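Local coordinates for aminoglycoside phosphotransferase (Alicyclobacillus acidocaldarius subsp. acidocaldarius, PDB 4PDY), which probably acts as a phosphate-transferring enzyme of the aminoglycoside phosphotransferase family, with a protein-kinase-like fold, at residues Ser112-Asn117 / Cys231-Gln236; Tyr129-Phe134 / Val239-Phe244; Asp190-Asp195 / Arg300-Pro305. All blocks are in the same frame, centred on the assembly; numbering follows the deposited sequence.

Contact 1. Residues Ser112-Asn117 / Cys231-Gln236; sequences SGQPAN and CLYTPQ. With HIS (histidine), chain B.
Part of the wall of the pocket that holds a free histidine is built here, where strand 114-115 pairs antiparallel with strand 231-233 just past the linker between the lobes; in kinase-like enzymes this region borders the nucleotide cleft. Gln114 and Tyr233 form a hydrogen-bonded pair: Gln114 N donates a hydrogen bond to Tyr233 O at 2.9 Å, approaching from above the carbonyl plane, while Tyr233 N reaches Gln114 O at 2.8 Å nearly along the C=O axis. Two residues on, Ala116 N bonds to Cys231 O at 2.9 Å, with a more bent N-H...O angle of 138°. On one face, Gln114 and Tyr233 run side by side, amide and ring planes 85° apart, and a water donates to both Gln114 OE1 and Tyr233 O. The Tyr233 hydroxyl goes on to Glu122, and its ring stacks on His123. On the other face Leu232, CG beside the backbone N, brings CD1 to 3.7 Å from the ligand CA, and Pro115 CD lies 3.9 Å from the ligand OXT. Gly113 CA is pressed to 3.2 Å from Tyr233 O, where a beta carbon would clash. The chemistry is thus divided: backbone bonds fix the strand pair, Leu232 packs on the ligand's CA and ring atom CD2, Pro115 borders its carboxylate, and the neighbouring Val111 O gives the ligand a hydrogen-bond partner.

Contact 2. Residues Tyr129-Phe134 / Val239-Phe244; sequences YTLAQF and VVLIDF
One hydroxyl carries the polar part of this buried contact between helix 121-137 and strand 239-241. Thr130 OG1 lies beside its own backbone N (chi1 -72°) and donates to Val239 O at 2.7 Å, in the carbonyl plane and on a lone pair. A water donates to the same OG1 and accepts from Val239 N at 3.1 Å, so both backbone polar atoms of Val239 are tied to a single threonine, one directly and one through water. Gln126 O, one turn earlier in the helix, is a second acceptor that would have to share or compete for the hydroxyl's one proton.

The aliphatic contacts follow from the same rotamer, which sets Thr130 CG2 anti to the backbone N. That methyl slides past Leu241 and meets its CG at 3.6 Å. Leu131 crosses Leu241 at about a right angle, its CD2 touching Leu241 CD1 at 4.0 Å.

The aromatic part is an edge-to-face pair one turn further along the helix. Phe134, with CG anti to the backbone N, offers a ring face; Phe244 comes tip to tip with its edge, CE2 standing 3.6 Å from Phe134 CE1. The ring planes are 60° apart and the centroids 5.0 Å. His223 meets Phe244 edge-to-face, and Leu74 and Met70 of helix 64-79 pack against it.

Helix and strand axes pass 8.6 Å apart. A hairpin strand resting on a helix, then leading into an Asp-Phe pair whose phenylalanine touches the helix of the other lobe, is consistent with the metal-site segment of protein-kinase-like folds.

Contact 3. Residues Asp190-Asp195 / Arg300-Pro305; sequences DELHRD and RFPYLP
Asp195 OD1 is held by two hydrogen bonds, one from Arg300 NH2 across the contact and one from Gln336 NE2 of helix 319-347. The first is also a salt bridge, 3.0 Å from OD1 to NH2 with an N-H...O angle of 153°. The donor stands above the carboxylate plane, whereas OD1 lies near the plane of the guanidinium, at its edge; the two flat groups are turned 50° from each other. The second oxygen, OD2, forms a salt bridge with Arg335, and Gln336 OE1 takes a further bond from Arg300 NH2, so amide, acid and base close a small ring.

Arg300 gets there by folding: its CG is anti to the backbone N, and bends at chi2 and chi3 bring the chain back over the helix, with CG 3.4 Å from Asp195 O and CD 3.5 Å from Asp195 OD1. A methionine here, lacking the guanidinium, would take the bond from OD1 and would probably leave the buried carboxylate less well balanced and Gln336 less firmly placed.

One turn earlier, Leu192 supplies the apolar part. Its CD2 methyl rests against two prolines, 3.6 Å from Pro302 CB and 3.7 Å from Pro305 CG. Pro302, at the centre of an inverse gamma turn and at the N-cap position of helix 303-315, also sets CD 4.0 Å from Asp195 CB.

With two arginines bound to one carboxylate, Asp195 is likely to stay ionised despite its burial, and its charge probably offsets the repulsion between the basic groups gathered around it.

In the fold
After the N-terminal lobe, with its sheet and helix 64-79, the chain lays down 112-117, 129-134 and 190-195 before returning through their partners in the same order: 231-236, 239-244 and 300-305. Each contact therefore closes a loop of just over a hundred residues, and every pair of loops crosses rather than nests. Contacts 1 and 2 adjoin, their centres about 12 Å apart: strands 231-233 and 239-241 are neighbours in one small sheet, edged by strand 114-115 and backed by helix 121-137. Contact 3 lies beyond the chain's centre, about 30 Å between centres from contact 2, and joins helix 189-203 to the start of helix 303-315 within the helical part.

Contact 1. Residues Ser112-Asn117 / Cys231-Gln236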
loop_
_atom_site.group_PDB
_atom_site.type_symbol
_atom_site.label_atom_id
_atom_site.label_comp_id
_atom_site.label_asym_id
_atom_site.label_seq_id
_atom_site.Cartn_x
_atom_site.Cartn_y
_atom_site.Cartn_z
ATOM N N SER A 112 13.368 12.232 9.290
ATOM C CA SER A 112 14.613 11.929 8.609
ATOM C C SER A 112 14.640 10.455 8.254
ATOM O O SER A 112 14.365 9.597 9.089
ATOM C CB SER A 112 15.822 12.257 9.502
ATOM O OG SER A 112 15.845 13.623 9.848
ATOM N N GLY A 113 14.970 10.161 7.010
ATOM C CA GLY A 113 15.016 8.765 6.538
ATOM C C GLY A 113 14.981 8.654 5.033
ATOM O O GLY A 113 14.948 9.672 4.326
ATOM N N GLN A 114 14.963 7.419 4.545
ATOM C CA GLN A 114 14.935 7.145 3.133
ATOM C C GLN A 114 13.735 6.271 2.850
ATOM O O GLN A 114 13.312 5.510 3.712
ATOM C CB GLN A 114 16.192 6.395 2.725
ATOM C CG GLN A 114 16.236 5.002 3.316
ATOM C CD GLN A 114 17.603 4.382 3.206
ATOM O OE1 GLN A 114 18.379 4.398 4.159
ATOM N NE2 GLN A 114 17.916 3.859 2.037
ATOM N N PRO A 115 13.191 6.368 1.636
ATOM C CA PRO A 115 12.074 5.508 1.267
ATOM C C PRO A 115 12.551 4.061 1.416
ATOM O O PRO A 115 13.665 3.734 1.012
ATOM C CB PRO A 115 11.813 5.890 -0.196
ATOM C CG PRO A 115 13.104 6.463 -0.686
ATOM C CD PRO A 115 13.669 7.176 0.496
ATOM N N ALA A 116 11.738 3.208 2.028
ATOM C CA ALA A 116 12.154 1.836 2.292
ATOM C C ALA A 116 12.509 1.123 0.991
ATOM O O ALA A 116 11.839 1.279 -0.027
ATOM C CB ALA A 116 11.050 1.061 3.002
ATOM N N ASN A 117 13.565 0.334 1.058
ATOM C CA ASN A 117 13.998 -0.488 -0.021
ATOM C C ASN A 117 13.377 -1.861 0.197
ATOM O O ASN A 117 13.847 -2.641 0.998
ATOM C CB ASN A 117 15.518 -0.579 -0.013
ATOM C CG ASN A 117 16.055 -1.391 -1.156
ATOM O OD1 ASN A 117 15.321 -2.162 -1.801
ATOM N ND2 ASN A 117 17.349 -1.230 -1.427
ATOM N N CYS A 231 6.929 4.858 3.587
ATOM C CA CYS A 231 7.517 3.961 4.576
ATOM C C CYS A 231 8.971 4.384 4.755
ATOM O O CYS A 231 9.843 3.915 4.057
ATOM C CB CYS A 231 7.425 2.502 4.095
ATOM S SG CYS A 231 5.739 1.917 3.826
ATOM N N LEU A 232 9.206 5.298 5.679
ATOM C CA LEU A 232 10.528 5.911 5.776
ATOM C C LEU A 232 11.413 5.116 6.736
ATOM O O LEU A 232 11.097 4.993 7.920
ATOM C CB LEU A 232 10.358 7.330 6.275
ATOM C CG LEU A 232 9.548 8.224 5.341
ATOM C CD1 LEU A 232 9.447 9.611 5.930
ATOM C CD2 LEU A 232 10.152 8.273 3.947
ATOM N N TYR A 233 12.500 4.565 6.207
ATOM C CA TYR A 233 13.481 3.831 7.000
ATOM C C TYR A 233 14.477 4.861 7.552
ATOM O O TYR A 233 15.137 5.599 6.795
ATOM C CB TYR A 233 14.199 2.798 6.146
ATOM C CG TYR A 233 15.050 1.851 6.938
ATOM C CD1 TYR A 233 14.504 0.685 7.463
ATOM C CD2 TYR A 233 16.386 2.111 7.176
ATOM C CE1 TYR A 233 15.259 -0.193 8.212
ATOM C CE2 TYR A 233 17.157 1.263 7.925
ATOM C CZ TYR A 233 16.599 0.092 8.436
ATOM O OH TYR A 233 17.371 -0.762 9.179
ATOM N N THR A 234 14.523 4.952 8.874
ATOM C CA THR A 234 15.192 6.058 9.554
ATOM C C THR A 234 16.615 5.682 9.973
ATOM O O THR A 234 16.980 4.504 9.978
ATOM C CB THR A 234 14.455 6.447 10.848
ATOM O OG1 THR A 234 14.636 5.403 11.807
ATOM C CG2 THR A 234 12.970 6.720 10.614
ATOM N N PRO A 235 17.436 6.681 10.361
ATOM C CA PRO A 235 18.750 6.380 10.916
ATOM C C PRO A 235 18.734 5.533 12.212
ATOM O O PRO A 235 19.753 4.948 12.570
ATOM C CB PRO A 235 19.355 7.778 11.147
ATOM C CG PRO A 235 18.609 8.672 10.226
ATOM C CD PRO A 235 17.226 8.121 10.146
ATOM N N GLN A 236 17.592 5.450 12.895
ATOM C CA GLN A 236 17.457 4.517 14.018
ATOM C C GLN A 236 16.949 3.128 13.587
ATOM O O GLN A 236 16.651 2.278 14.422
ATOM C CB GLN A 236 16.604 5.101 15.153
ATOM C CG GLN A 236 17.347 6.143 16.024
ATOM C CD GLN A 236 18.346 5.562 17.067
ATOM O OE1 GLN A 236 18.011 4.686 17.909
ATOM N NE2 GLN A 236 19.575 6.099 17.053
HETATM N N HIS B . 12.376 12.229 4.933
HETATM C CA HIS B . 11.506 11.839 3.828
HETATM C C HIS B . 12.362 11.539 2.601
HETATM O O HIS B . 12.553 12.339 1.756
HETATM C CB HIS B . 10.497 12.942 3.484
HETATM C CG HIS B . 9.447 13.183 4.530
HETATM N ND1 HIS B . 8.112 13.316 4.213
HETATM C CD2 HIS B . 9.531 13.345 5.873
HETATM C CE1 HIS B . 7.417 13.537 5.316
HETATM N NE2 HIS B . 8.252 13.552 6.339
HETATM O OXT HIS B . 12.884 10.427 2.460
HETATM O O HOH W 1 17.906 5.863 6.679
#

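Contact 2. Residues Tyr129-Phe134 / Val239-Phe244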
loop_
_atom_site.group_PDB
_atom_site.type_symbol
_atom_site.label_atom_id
_atom_site.label_comp_id
_atom_site.label_asym_id
_atom_site.label_seq_id
_atom_site.Cartn_x
_atom_site.Cartn_y
_atom_site.Cartn_z
ATOM N N TYR A 129 6.893 -4.690 10.780
ATOM C CA TYR A 129 6.773 -4.466 12.206
ATOM C C TYR A 129 5.891 -3.260 12.477
ATOM O O TYR A 129 4.983 -3.275 13.320
ATOM C CB TYR A 129 8.182 -4.311 12.812
ATOM C CG TYR A 129 8.270 -4.325 14.315
ATOM C CD1 TYR A 129 7.717 -5.361 15.057
ATOM C CD2 TYR A 129 8.998 -3.345 14.988
ATOM C CE1 TYR A 129 7.834 -5.379 16.442
ATOM C CE2 TYR A 129 9.117 -3.365 16.356
ATOM C CZ TYR A 129 8.535 -4.377 17.082
ATOM O OH TYR A 129 8.647 -4.399 18.446
ATOM N N THR A 130 6.208 -2.167 11.792
ATOM C CA THR A 130 5.466 -0.936 11.968
ATOM C C THR A 130 3.978 -1.102 11.586
ATOM O O THR A 130 3.095 -0.625 12.315
ATOM C CB THR A 130 6.146 0.189 11.162
ATOM O OG1 THR A 130 7.371 0.531 11.825
ATOM C CG2 THR A 130 5.254 1.389 11.004
ATOM N N LEU A 131 3.728 -1.712 10.430
ATOM C CA LEU A 131 2.342 -1.943 10.015
ATOM C C LEU A 131 1.574 -2.790 11.048
ATOM O O LEU A 131 0.418 -2.500 11.362
ATOM C CB LEU A 131 2.316 -2.617 8.648
ATOM C CG LEU A 131 2.732 -1.725 7.465
ATOM C CD1 LEU A 131 3.000 -2.614 6.255
ATOM C CD2 LEU A 131 1.696 -0.649 7.159
ATOM N N ALA A 132 2.226 -3.821 11.559
ATOM C CA ALA A 132 1.621 -4.668 12.577
ATOM C C ALA A 132 1.333 -3.893 13.851
ATOM O O ALA A 132 0.302 -4.056 14.493
ATOM C CB ALA A 132 2.517 -5.844 12.848
ATOM N N GLN A 133 2.276 -3.037 14.242
ATOM C CA GLN A 133 2.081 -2.204 15.426
ATOM C C GLN A 133 0.904 -1.256 15.248
ATOM O O GLN A 133 0.139 -1.027 16.183
ATOM C CB GLN A 133 3.354 -1.411 15.762
ATOM C CG GLN A 133 4.487 -2.263 16.284
ATOM C CD GLN A 133 5.722 -1.458 16.594
ATOM O OE1 GLN A 133 6.040 -0.494 15.869
ATOM N NE2 GLN A 133 6.390 -1.786 17.701
ATOM N N PHE A 134 0.784 -0.664 14.066
ATOM C CA PHE A 134 -0.343 0.226 13.796
ATOM C C PHE A 134 -1.681 -0.513 13.912
ATOM O O PHE A 134 -2.618 -0.016 14.517
ATOM C CB PHE A 134 -0.186 0.856 12.407
ATOM C CG PHE A 134 -1.336 1.752 12.000
ATOM C CD1 PHE A 134 -1.659 2.874 12.737
ATOM C CD2 PHE A 134 -2.089 1.467 10.879
ATOM C CE1 PHE A 134 -2.705 3.692 12.366
ATOM C CE2 PHE A 134 -3.124 2.278 10.491
ATOM C CZ PHE A 134 -3.453 3.384 11.253
ATOM N N VAL A 239 10.945 1.924 10.716
ATOM C CA VAL A 239 10.147 2.525 9.671
ATOM C C VAL A 239 9.042 3.384 10.263
ATOM O O VAL A 239 8.260 2.929 11.109
ATOM C CB VAL A 239 9.574 1.457 8.712
ATOM C CG1 VAL A 239 8.473 2.033 7.836
ATOM C CG2 VAL A 239 10.677 0.879 7.857
ATOM N N VAL A 240 8.963 4.616 9.778
ATOM C CA VAL A 240 7.954 5.562 10.177
ATOM C C VAL A 240 7.021 5.764 9.001
ATOM O O VAL A 240 7.454 6.041 7.887
ATOM C CB VAL A 240 8.604 6.899 10.630
ATOM C CG1 VAL A 240 7.542 7.939 10.899
ATOM C CG2 VAL A 240 9.462 6.678 11.864
ATOM N N LEU A 241 5.732 5.578 9.263
ATOM C CA LEU A 241 4.742 5.763 8.229
ATOM C C LEU A 241 4.330 7.213 8.089
ATOM O O LEU A 241 4.197 7.937 9.067
ATOM C CB LEU A 241 3.491 4.938 8.519
ATOM C CG LEU A 241 3.678 3.429 8.476
ATOM C CD1 LEU A 241 2.453 2.753 9.076
ATOM C CD2 LEU A 241 3.910 2.916 7.067
ATOM N N ILE A 242 4.090 7.604 6.851
ATOM C CA ILE A 242 3.429 8.862 6.549
ATOM C C ILE A 242 2.240 8.594 5.602
ATOM O O ILE A 242 2.120 7.498 5.036
ATOM C CB ILE A 242 4.387 9.910 5.980
ATOM C CG1 ILE A 242 4.897 9.431 4.641
ATOM C CG2 ILE A 242 5.548 10.150 6.959
ATOM C CD1 ILE A 242 5.696 10.477 3.903
ATOM N N ASP A 243 1.399 9.599 5.444
ATOM C CA ASP A 243 0.224 9.535 4.556
ATOM C C ASP A 243 -0.794 8.462 4.937
ATOM O O ASP A 243 -0.806 7.402 4.328
ATOM C CB ASP A 243 0.629 9.365 3.091
ATOM C CG ASP A 243 -0.517 9.637 2.136
ATOM O OD1 ASP A 243 -1.637 9.916 2.604
ATOM O OD2 ASP A 243 -0.284 9.545 0.913
ATOM N N PHE A 244 -1.588 8.796 5.946
ATOM C CA PHE A 244 -2.624 7.907 6.466
ATOM C C PHE A 244 -3.972 8.183 5.809
ATOM O O PHE A 244 -4.990 7.787 6.342
ATOM C CB PHE A 244 -2.703 8.053 7.996
ATOM C CG PHE A 244 -1.578 7.367 8.724
ATOM C CD1 PHE A 244 -0.335 7.995 8.913
ATOM C CD2 PHE A 244 -1.741 6.061 9.173
ATOM C CE1 PHE A 244 0.683 7.326 9.580
ATOM C CE2 PHE A 244 -0.717 5.399 9.828
ATOM C CZ PHE A 244 0.481 6.029 10.029
HETATM O O HOH W 2 9.888 -0.214 12.631
#

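Contact 3. Residues Asp190-Asp195 / Arg300-Pro305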
loop_
_atom_site.group_PDB
_atom_site.type_symbol
_atom_site.label_atom_id
_atom_site.label_comp_id
_atom_site.label_asym_id
_atom_site.label_seq_id
_atom_site.Cartn_x
_atom_site.Cartn_y
_atom_site.Cartn_z
ATOM N N ASP A 190 -2.869 -20.150 -19.714
ATOM C CA ASP A 190 -3.186 -21.305 -18.890
ATOM C C ASP A 190 -2.668 -21.102 -17.464
ATOM O O ASP A 190 -3.398 -21.410 -16.503
ATOM C CB ASP A 190 -2.696 -22.606 -19.531
ATOM C CG ASP A 190 -3.514 -22.994 -20.778
ATOM O OD1 ASP A 190 -4.745 -23.262 -20.665
ATOM O OD2 ASP A 190 -2.923 -23.039 -21.877
ATOM N N GLU A 191 -1.476 -20.502 -17.302
ATOM C CA GLU A 191 -0.979 -20.218 -15.951
ATOM C C GLU A 191 -1.805 -19.136 -15.264
ATOM O O GLU A 191 -2.064 -19.197 -14.066
ATOM C CB GLU A 191 0.499 -19.808 -15.940
ATOM C CG GLU A 191 0.997 -19.345 -14.557
ATOM C CD GLU A 191 2.445 -18.855 -14.535
ATOM O OE1 GLU A 191 2.678 -17.599 -14.405
ATOM O OE2 GLU A 191 3.340 -19.734 -14.647
ATOM N N LEU A 192 -2.151 -18.096 -16.003
ATOM C CA LEU A 192 -2.947 -17.025 -15.426
ATOM C C LEU A 192 -4.307 -17.558 -14.957
ATOM O O LEU A 192 -4.771 -17.232 -13.873
ATOM C CB LEU A 192 -3.135 -15.911 -16.458
ATOM C CG LEU A 192 -1.897 -15.104 -16.857
ATOM C CD1 LEU A 192 -2.310 -14.160 -17.975
ATOM C CD2 LEU A 192 -1.365 -14.320 -15.680
ATOM N N HIS A 193 -4.923 -18.384 -15.795
ATOM C CA HIS A 193 -6.217 -19.006 -15.468
ATOM C C HIS A 193 -6.098 -19.864 -14.200
ATOM O O HIS A 193 -6.918 -19.747 -13.278
ATOM C CB HIS A 193 -6.713 -19.821 -16.670
ATOM C CG HIS A 193 -8.059 -20.457 -16.488
ATOM N ND1 HIS A 193 -8.547 -21.399 -17.363
ATOM C CD2 HIS A 193 -9.020 -20.281 -15.552
ATOM C CE1 HIS A 193 -9.750 -21.781 -16.973
ATOM N NE2 HIS A 193 -10.060 -21.121 -15.873
ATOM N N ARG A 194 -5.059 -20.681 -14.136
ATOM C CA ARG A 194 -4.842 -21.553 -12.978
ATOM C C ARG A 194 -4.693 -20.734 -11.702
ATOM O O ARG A 194 -5.314 -21.013 -10.683
ATOM C CB ARG A 194 -3.608 -22.438 -13.168
ATOM C CG ARG A 194 -3.527 -23.552 -12.140
ATOM C CD ARG A 194 -2.204 -24.314 -12.092
ATOM N NE ARG A 194 -1.480 -24.354 -13.363
ATOM C CZ ARG A 194 -0.296 -23.786 -13.614
ATOM N NH1 ARG A 194 0.373 -23.116 -12.690
ATOM N NH2 ARG A 194 0.237 -23.911 -14.820
ATOM N N ASP A 195 -3.864 -19.693 -11.764
ATOM C CA ASP A 195 -3.644 -18.875 -10.586
ATOM C C ASP A 195 -4.905 -18.132 -10.131
ATOM O O ASP A 195 -5.195 -18.059 -8.938
ATOM C CB ASP A 195 -2.545 -17.841 -10.856
ATOM C CG ASP A 195 -1.129 -18.401 -10.780
ATOM O OD1 ASP A 195 -0.923 -19.522 -10.280
ATOM O OD2 ASP A 195 -0.203 -17.666 -11.217
ATOM N N ARG A 300 -1.759 -15.196 -4.639
ATOM C CA ARG A 300 -1.884 -16.143 -5.724
ATOM C C ARG A 300 -2.523 -15.505 -6.953
ATOM O O ARG A 300 -2.247 -15.912 -8.081
ATOM C CB ARG A 300 -2.734 -17.340 -5.256
ATOM C CG ARG A 300 -3.114 -18.376 -6.311
ATOM C CD ARG A 300 -1.946 -19.031 -7.005
ATOM N NE ARG A 300 -1.233 -19.944 -6.131
ATOM C CZ ARG A 300 -0.170 -20.661 -6.496
ATOM N NH1 ARG A 300 0.377 -21.491 -5.619
ATOM N NH2 ARG A 300 0.325 -20.571 -7.734
ATOM N N PHE A 301 -3.396 -14.527 -6.744
ATOM C CA PHE A 301 -4.069 -13.901 -7.887
ATOM C C PHE A 301 -3.030 -13.209 -8.780
ATOM O O PHE A 301 -2.146 -12.531 -8.239
ATOM C CB PHE A 301 -5.069 -12.843 -7.458
ATOM C CG PHE A 301 -5.977 -12.443 -8.561
ATOM C CD1 PHE A 301 -7.164 -13.146 -8.804
ATOM C CD2 PHE A 301 -5.623 -11.399 -9.406
ATOM C CE1 PHE A 301 -7.980 -12.789 -9.851
ATOM C CE2 PHE A 301 -6.437 -11.043 -10.461
ATOM C CZ PHE A 301 -7.619 -11.735 -10.688
ATOM N N PRO A 302 -3.131 -13.349 -10.108
ATOM C CA PRO A 302 -2.190 -12.688 -11.031
ATOM C C PRO A 302 -2.512 -11.193 -11.221
ATOM O O PRO A 302 -2.965 -10.745 -12.274
ATOM C CB PRO A 302 -2.339 -13.502 -12.318
ATOM C CG PRO A 302 -3.775 -13.921 -12.310
ATOM C CD PRO A 302 -4.123 -14.164 -10.852
ATOM N N TYR A 303 -2.297 -10.456 -10.149
ATOM C CA TYR A 303 -2.654 -9.057 -10.075
ATOM C C TYR A 303 -1.913 -8.197 -11.097
ATOM O O TYR A 303 -2.507 -7.359 -11.742
ATOM C CB TYR A 303 -2.323 -8.533 -8.670
ATOM C CG TYR A 303 -2.491 -7.050 -8.512
ATOM C CD1 TYR A 303 -3.750 -6.464 -8.377
ATOM C CD2 TYR A 303 -1.371 -6.225 -8.499
ATOM C CE1 TYR A 303 -3.885 -5.093 -8.241
ATOM C CE2 TYR A 303 -1.498 -4.859 -8.348
ATOM C CZ TYR A 303 -2.741 -4.292 -8.210
ATOM O OH TYR A 303 -2.792 -2.918 -8.086
ATOM N N LEU A 304 -0.614 -8.426 -11.235
ATOM C CA LEU A 304 0.148 -7.559 -12.131
ATOM C C LEU A 304 -0.269 -7.741 -13.600
ATOM O O LEU A 304 -0.520 -6.759 -14.297
ATOM C CB LEU A 304 1.666 -7.686 -11.883
ATOM C CG LEU A 304 2.699 -6.944 -12.723
ATOM C CD1 LEU A 304 3.923 -6.599 -11.880
ATOM C CD2 LEU A 304 3.113 -7.842 -13.873
ATOM N N PRO A 305 -0.336 -8.992 -14.089
ATOM C CA PRO A 305 -0.858 -9.149 -15.447
ATOM C C PRO A 305 -2.242 -8.521 -15.647
ATOM O O PRO A 305 -2.496 -7.914 -16.688
ATOM C CB PRO A 305 -0.897 -10.667 -15.635
ATOM C CG PRO A 305 0.210 -11.151 -14.769
ATOM C CD PRO A 305 0.180 -10.262 -13.564
#